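Local structure of stage III sporulation protein AF (Bacillus subtilis, 6DCS) at residues Val38-Leu43 and Ser59-Pro64; Lys25-Arg30 and Asp104-Gly109. The protein is a membrane protein and a component of a sporulation-essential channel, and this soluble piece, a ring-building-motif domain, probably helps assemble it. One frame throughout, in Å; residues are numbered along the deposited sequence.

Interaction 1 pairs the two strands of the hairpin, and interaction 2 joins the ends of the two helices that lie against one face of the sheet. Their centres are about 13 Å apart, and side chains bridge them directly. V38 CG1 packs on A27 CB at 4.1 Å, and V38 CG2 lies 3.8 Å from E28 CG. On the neighbouring strand V60 CG2 meets W106 CH2 at 4.1 Å. In the chain, helix 11-30 runs on to strand 37-45, and strand 55-63 is followed by helix 81-106. The helix-strand-strand-helix-strand order is consistent with the ring-building-motif fold.

Interaction 1 of 2, residues Val38-Leu43 and Ser59-Pro64; sequences VGRIKL and SVYMAP
The Y61 ring lies against two basic side chains of the partner strand. R40 NE lies over one face of the Y61 ring, 3.7 Å above its plane and offset toward the rim. The guanidinium and ring planes are 54° apart, and the cation-pi contact is off-centre, with R40 CZ 4.6 Å from the Y61 ring centroid. The R40 chain is bent at chi3 (-57°), which places its NE near Y61 CG. K42 crosses the same ring obliquely, and its NZ hydrogen-bonds Y61 OH at 3.0 Å. An alanine in place of Y61 would probably cost R40 its cation-pi partner and K42 NZ its hydroxyl mate. K42 and S59 form an antiparallel hydrogen-bonded pair, while V38-M62 and I41-V60 are non-hydrogen-bonded. The register shifts by one between V38 and I41, a beta bulge. There G39 N hydrogen-bonds Y61 O at 2.9 Å, and Y61 N hydrogen-bonds R40 O. V38 and M62 lie side by side on the I41 and V60 face, with V38 CG1 3.6 Å from M62 CE. On that face helix 11-30 touches V38 and I41, and helix 81-106 touches V60 and M62. Strand 113-116 pairs with strand 55-63, and H116 stacks on Y61.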
loop_
_atom_site.group_PDB
_atom_site.type_symbol
_atom_site.label_atom_id
_atom_site.label_comp_id
_atom_site.label_asym_id
_atom_site.label_seq_id
_atom_site.Cartn_x
_atom_site.Cartn_y
_atom_site.Cartn_z
ATOM N N VAL A 38 -5.248 4.808 -3.645
ATOM C CA VAL A 38 -4.768 4.368 -2.346
ATOM C C VAL A 38 -5.974 4.251 -1.426
ATOM O O VAL A 38 -6.818 5.158 -1.361
ATOM C CB VAL A 38 -3.683 5.328 -1.829
ATOM C CG1 VAL A 38 -2.718 5.655 -2.959
ATOM C CG2 VAL A 38 -4.288 6.626 -1.311
ATOM N N GLY A 39 -6.105 3.096 -0.772
ATOM C CA GLY A 39 -7.218 2.832 0.124
ATOM C C GLY A 39 -6.826 2.682 1.589
ATOM O O GLY A 39 -6.775 3.658 2.335
ATOM N N ARG A 40 -6.573 1.471 2.046
ATOM C CA ARG A 40 -6.040 1.346 3.389
ATOM C C ARG A 40 -4.543 1.644 3.378
ATOM O O ARG A 40 -3.836 1.353 2.410
ATOM C CB ARG A 40 -6.312 -0.056 3.957
ATOM C CG ARG A 40 -7.757 -0.311 4.437
ATOM C CD ARG A 40 -8.016 -1.814 4.720
ATOM N NE ARG A 40 -7.737 -2.639 3.542
ATOM C CZ ARG A 40 -8.484 -2.671 2.433
ATOM N NH1 ARG A 40 -9.603 -1.956 2.355
ATOM N NH2 ARG A 40 -8.130 -3.444 1.404
ATOM N N ILE A 41 -4.070 2.242 4.470
ATOM C CA ILE A 41 -2.650 2.394 4.762
ATOM C C ILE A 41 -2.462 2.033 6.225
ATOM O O ILE A 41 -3.125 2.615 7.086
ATOM C CB ILE A 41 -2.168 3.836 4.497
ATOM C CG1 ILE A 41 -2.320 4.199 3.026
ATOM C CG2 ILE A 41 -0.704 4.019 4.858
ATOM C CD1 ILE A 41 -1.872 5.633 2.676
ATOM N N LYS A 42 -1.566 1.078 6.512
ATOM C CA LYS A 42 -1.348 0.572 7.877
ATOM C C LYS A 42 0.114 0.803 8.286
ATOM O O LYS A 42 1.029 0.179 7.722
ATOM C CB LYS A 42 -1.677 -0.927 7.983
ATOM C CG LYS A 42 -3.140 -1.369 7.739
ATOM C CD LYS A 42 -3.415 -2.785 8.305
ATOM C CE LYS A 42 -3.593 -3.881 7.232
ATOM N NZ LYS A 42 -2.942 -5.216 7.555
ATOM N N LEU A 43 0.357 1.639 9.297
ATOM C CA LEU A 43 1.715 1.763 9.818
ATOM C C LEU A 43 1.916 0.938 11.102
ATOM O O LEU A 43 0.978 0.659 11.861
ATOM C CB LEU A 43 2.080 3.231 10.066
ATOM C CG LEU A 43 2.447 4.146 8.865
ATOM C CD1 LEU A 43 1.286 4.364 7.948
ATOM C CD2 LEU A 43 2.839 5.488 9.381
ATOM N N SER A 59 1.944 -0.779 5.106
ATOM C CA SER A 59 1.154 -1.564 4.172
ATOM C C SER A 59 0.202 -0.669 3.381
ATOM O O SER A 59 -0.466 0.201 3.950
ATOM C CB SER A 59 0.383 -2.634 4.917
ATOM O OG SER A 59 1.227 -3.752 5.078
ATOM N N VAL A 60 0.134 -0.899 2.068
ATOM C CA VAL A 60 -0.721 -0.113 1.182
ATOM C C VAL A 60 -1.632 -1.017 0.359
ATOM O O VAL A 60 -1.165 -1.951 -0.300
ATOM C CB VAL A 60 0.090 0.783 0.241
ATOM C CG1 VAL A 60 -0.848 1.760 -0.427
ATOM C CG2 VAL A 60 1.189 1.503 1.011
ATOM N N TYR A 61 -2.921 -0.707 0.367
ATOM C CA TYR A 61 -3.929 -1.481 -0.338
ATOM C C TYR A 61 -4.457 -0.604 -1.460
ATOM O O TYR A 61 -5.020 0.464 -1.196
ATOM C CB TYR A 61 -5.035 -1.929 0.632
ATOM C CG TYR A 61 -4.539 -2.907 1.712
ATOM C CD1 TYR A 61 -3.854 -2.454 2.836
ATOM C CD2 TYR A 61 -4.735 -4.276 1.587
ATOM C CE1 TYR A 61 -3.377 -3.341 3.806
ATOM C CE2 TYR A 61 -4.267 -5.154 2.538
ATOM C CZ TYR A 61 -3.587 -4.696 3.655
ATOM O OH TYR A 61 -3.124 -5.615 4.607
ATOM N N MET A 62 -4.229 -1.034 -2.706
ATOM C CA MET A 62 -4.482 -0.218 -3.889
ATOM C C MET A 62 -5.813 -0.609 -4.502
ATOM O O MET A 62 -6.115 -1.797 -4.621
ATOM C CB MET A 62 -3.366 -0.390 -4.914
ATOM C CG MET A 62 -2.092 0.384 -4.573
ATOM S SD MET A 62 -2.332 2.015 -3.844
ATOM C CE MET A 62 -2.751 2.981 -5.304
ATOM N N ALA A 63 -6.557 0.346 -4.891
ATOM C CA ALA A 63 -7.960 0.170 -5.237
ATOM C C ALA A 63 -8.155 0.083 -6.746
ATOM O O ALA A 63 -7.355 0.624 -7.513
ATOM C CB ALA A 63 -8.789 1.330 -4.686
ATOM N N PRO A 64 -9.230 -0.581 -7.187
ATOM C CA PRO A 64 -9.460 -0.710 -8.639
ATOM C C PRO A 64 -9.724 0.616 -9.345
ATOM O O PRO A 64 -9.177 0.847 -10.429
ATOM C CB PRO A 64 -10.678 -1.642 -8.710
ATOM C CG PRO A 64 -11.379 -1.446 -7.396
ATOM C CD PRO A 64 -10.273 -1.266 -6.401
#

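Interaction 2 of 2, residues Lys25-Arg30 and Asp104-Gly109; sequences KKAEER and DIWEIG
Two helix ends meet here: the last turns of helix 11-30 pack against the end of helix 81-106. I105 and W106 face K26, A27 and R30, and no hydrogen bond crosses between the two segments. I105 CD1 packs on the aliphatic base of R30, 3.5 Å from R30 CB. The two side chains slide past each other in opposite directions. In I105, CG2 is anti to the backbone N, and it lies 3.9 Å from K26 O. R30 NH1 forms a salt bridge with OE1 of the preceding residue, E29, at 3.1 Å. Helix 81-106 ends in a Schellman motif: E107 takes positive phi (49°), with two bonds back into the last turn, one of them E107 N to D104 O at 3.1 Å. The helix thus stops right after W106. The W106 indole presents its edge to K26, with K26 CB near the ring plane and 4.3 Å from W106 NE1. A27 CB meets the same ring obliquely, 3.9 Å from W106 CZ2. The buried indole N-H is satisfied by L23 O, one turn before A27 in helix 11-30. W106 also touches I58 and V60 of strand 55-63, while A27 rests on V38 of strand 37-45.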
loop_
_atom_site.group_PDB
_atom_site.type_symbol
_atom_site.label_atom_id
_atom_site.label_comp_id
_atom_site.label_asym_id
_atom_site.label_seq_id
_atom_site.Cartn_x
_atom_site.Cartn_y
_atom_site.Cartn_z
ATOM N N LYS A 25 -2.289 11.819 2.344
ATOM C CA LYS A 25 -2.494 12.941 1.439
ATOM C C LYS A 25 -1.445 12.935 0.337
ATOM O O LYS A 25 -1.783 12.864 -0.849
ATOM C CB LYS A 25 -2.494 14.274 2.207
ATOM C CG LYS A 25 -3.910 14.836 2.449
ATOM C CD LYS A 25 -4.047 15.652 3.756
ATOM C CE LYS A 25 -5.299 15.242 4.570
ATOM N NZ LYS A 25 -5.444 15.965 5.876
ATOM N N LYS A 26 -0.164 12.942 0.718
ATOM C CA LYS A 26 0.915 13.009 -0.259
ATOM C C LYS A 26 0.820 11.882 -1.278
ATOM O O LYS A 26 1.115 12.079 -2.461
ATOM C CB LYS A 26 2.262 12.964 0.436
ATOM C CG LYS A 26 3.350 13.765 -0.203
ATOM C CD LYS A 26 3.204 15.259 0.066
ATOM C CE LYS A 26 4.460 16.068 -0.326
ATOM N NZ LYS A 26 4.355 17.494 0.153
ATOM N N ALA A 27 0.402 10.695 -0.862
ATOM C CA ALA A 27 0.193 9.672 -1.872
ATOM C C ALA A 27 -0.957 10.060 -2.787
ATOM O O ALA A 27 -0.804 10.076 -4.015
ATOM C CB ALA A 27 -0.068 8.317 -1.234
ATOM N N GLU A 28 -2.100 10.429 -2.203
ATOM C CA GLU A 28 -3.267 10.762 -3.010
ATOM C C GLU A 28 -2.951 11.775 -4.100
ATOM O O GLU A 28 -3.627 11.783 -5.128
ATOM C CB GLU A 28 -4.398 11.281 -2.122
ATOM C CG GLU A 28 -5.419 10.223 -1.796
ATOM C CD GLU A 28 -6.127 10.480 -0.477
ATOM O OE1 GLU A 28 -6.551 9.488 0.180
ATOM O OE2 GLU A 28 -6.275 11.672 -0.110
ATOM N N GLU A 29 -1.930 12.611 -3.911
ATOM C CA GLU A 29 -1.553 13.557 -4.953
ATOM C C GLU A 29 -1.128 12.846 -6.242
ATOM O O GLU A 29 -1.605 13.194 -7.327
ATOM C CB GLU A 29 -0.451 14.467 -4.431
ATOM C CG GLU A 29 -0.991 15.638 -3.626
ATOM C CD GLU A 29 0.027 16.767 -3.517
ATOM O OE1 GLU A 29 1.217 16.459 -3.245
ATOM O OE2 GLU A 29 -0.354 17.950 -3.744
ATOM N N ARG A 30 -0.267 11.822 -6.151
ATOM C CA ARG A 30 0.163 11.122 -7.363
ATOM C C ARG A 30 -0.839 10.079 -7.864
ATOM O O ARG A 30 -0.813 9.728 -9.048
ATOM C CB ARG A 30 1.519 10.457 -7.141
ATOM C CG ARG A 30 2.742 11.373 -7.422
ATOM C CD ARG A 30 2.611 12.775 -6.808
ATOM N NE ARG A 30 3.897 13.480 -6.686
ATOM C CZ ARG A 30 4.106 14.570 -5.940
ATOM N NH1 ARG A 30 3.105 15.104 -5.245
ATOM N NH2 ARG A 30 5.321 15.130 -5.884
ATOM N N ASP A 104 9.731 6.716 -3.970
ATOM C CA ASP A 104 10.158 8.035 -4.411
ATOM C C ASP A 104 9.329 9.133 -3.744
ATOM O O ASP A 104 9.876 10.062 -3.145
ATOM C CB ASP A 104 10.060 8.115 -5.942
ATOM C CG ASP A 104 11.151 7.302 -6.650
ATOM O OD1 ASP A 104 12.152 6.933 -5.979
ATOM O OD2 ASP A 104 10.999 6.998 -7.865
ATOM N N ILE A 105 8.001 9.050 -3.848
ATOM C CA ILE A 105 7.144 10.125 -3.341
ATOM C C ILE A 105 7.460 10.432 -1.882
ATOM O O ILE A 105 7.600 11.599 -1.487
ATOM C CB ILE A 105 5.666 9.734 -3.480
ATOM C CG1 ILE A 105 5.279 9.584 -4.935
ATOM C CG2 ILE A 105 4.785 10.778 -2.787
ATOM C CD1 ILE A 105 3.929 8.919 -5.119
ATOM N N TRP A 106 7.536 9.383 -1.047
ATOM C CA TRP A 106 7.656 9.567 0.378
ATOM C C TRP A 106 9.093 9.740 0.835
ATOM O O TRP A 106 9.318 10.038 2.020
ATOM C CB TRP A 106 7.060 8.364 1.074
ATOM C CG TRP A 106 5.601 8.307 1.052
ATOM C CD1 TRP A 106 4.724 9.357 0.958
ATOM C CD2 TRP A 106 4.815 7.123 1.146
ATOM N NE1 TRP A 106 3.429 8.879 0.992
ATOM C CE2 TRP A 106 3.465 7.512 1.112
ATOM C CE3 TRP A 106 5.124 5.770 1.227
ATOM C CZ2 TRP A 106 2.421 6.588 1.172
ATOM C CZ3 TRP A 106 4.087 4.859 1.294
ATOM C CH2 TRP A 106 2.757 5.271 1.261
ATOM N N GLU A 107 10.050 9.551 -0.064
ATOM C CA GLU A 107 11.472 9.539 0.260
ATOM C C GLU A 107 11.727 8.615 1.446
ATOM O O GLU A 107 12.166 9.021 2.521
ATOM C CB GLU A 107 12.000 10.948 0.498
ATOM C CG GLU A 107 11.691 11.881 -0.657
ATOM C CD GLU A 107 12.650 13.051 -0.731
ATOM O OE1 GLU A 107 13.624 12.936 -1.520
ATOM O OE2 GLU A 107 12.437 14.069 -0.019
ATOM N N ILE A 108 11.414 7.345 1.209
ATOM C CA ILE A 108 11.538 6.266 2.178
ATOM C C ILE A 108 11.894 4.987 1.434
ATOM O O ILE A 108 11.293 4.692 0.388
ATOM C CB ILE A 108 10.232 6.062 2.976
ATOM C CG1 ILE A 108 10.022 7.185 3.972
ATOM C CG2 ILE A 108 10.242 4.750 3.695
ATOM C CD1 ILE A 108 8.562 7.413 4.299
ATOM N N GLY A 109 12.823 4.228 1.978
ATOM C CA GLY A 109 13.294 3.037 1.286
ATOM C C GLY A 109 12.188 2.023 1.098
ATOM O O GLY A 109 11.359 1.789 1.984
#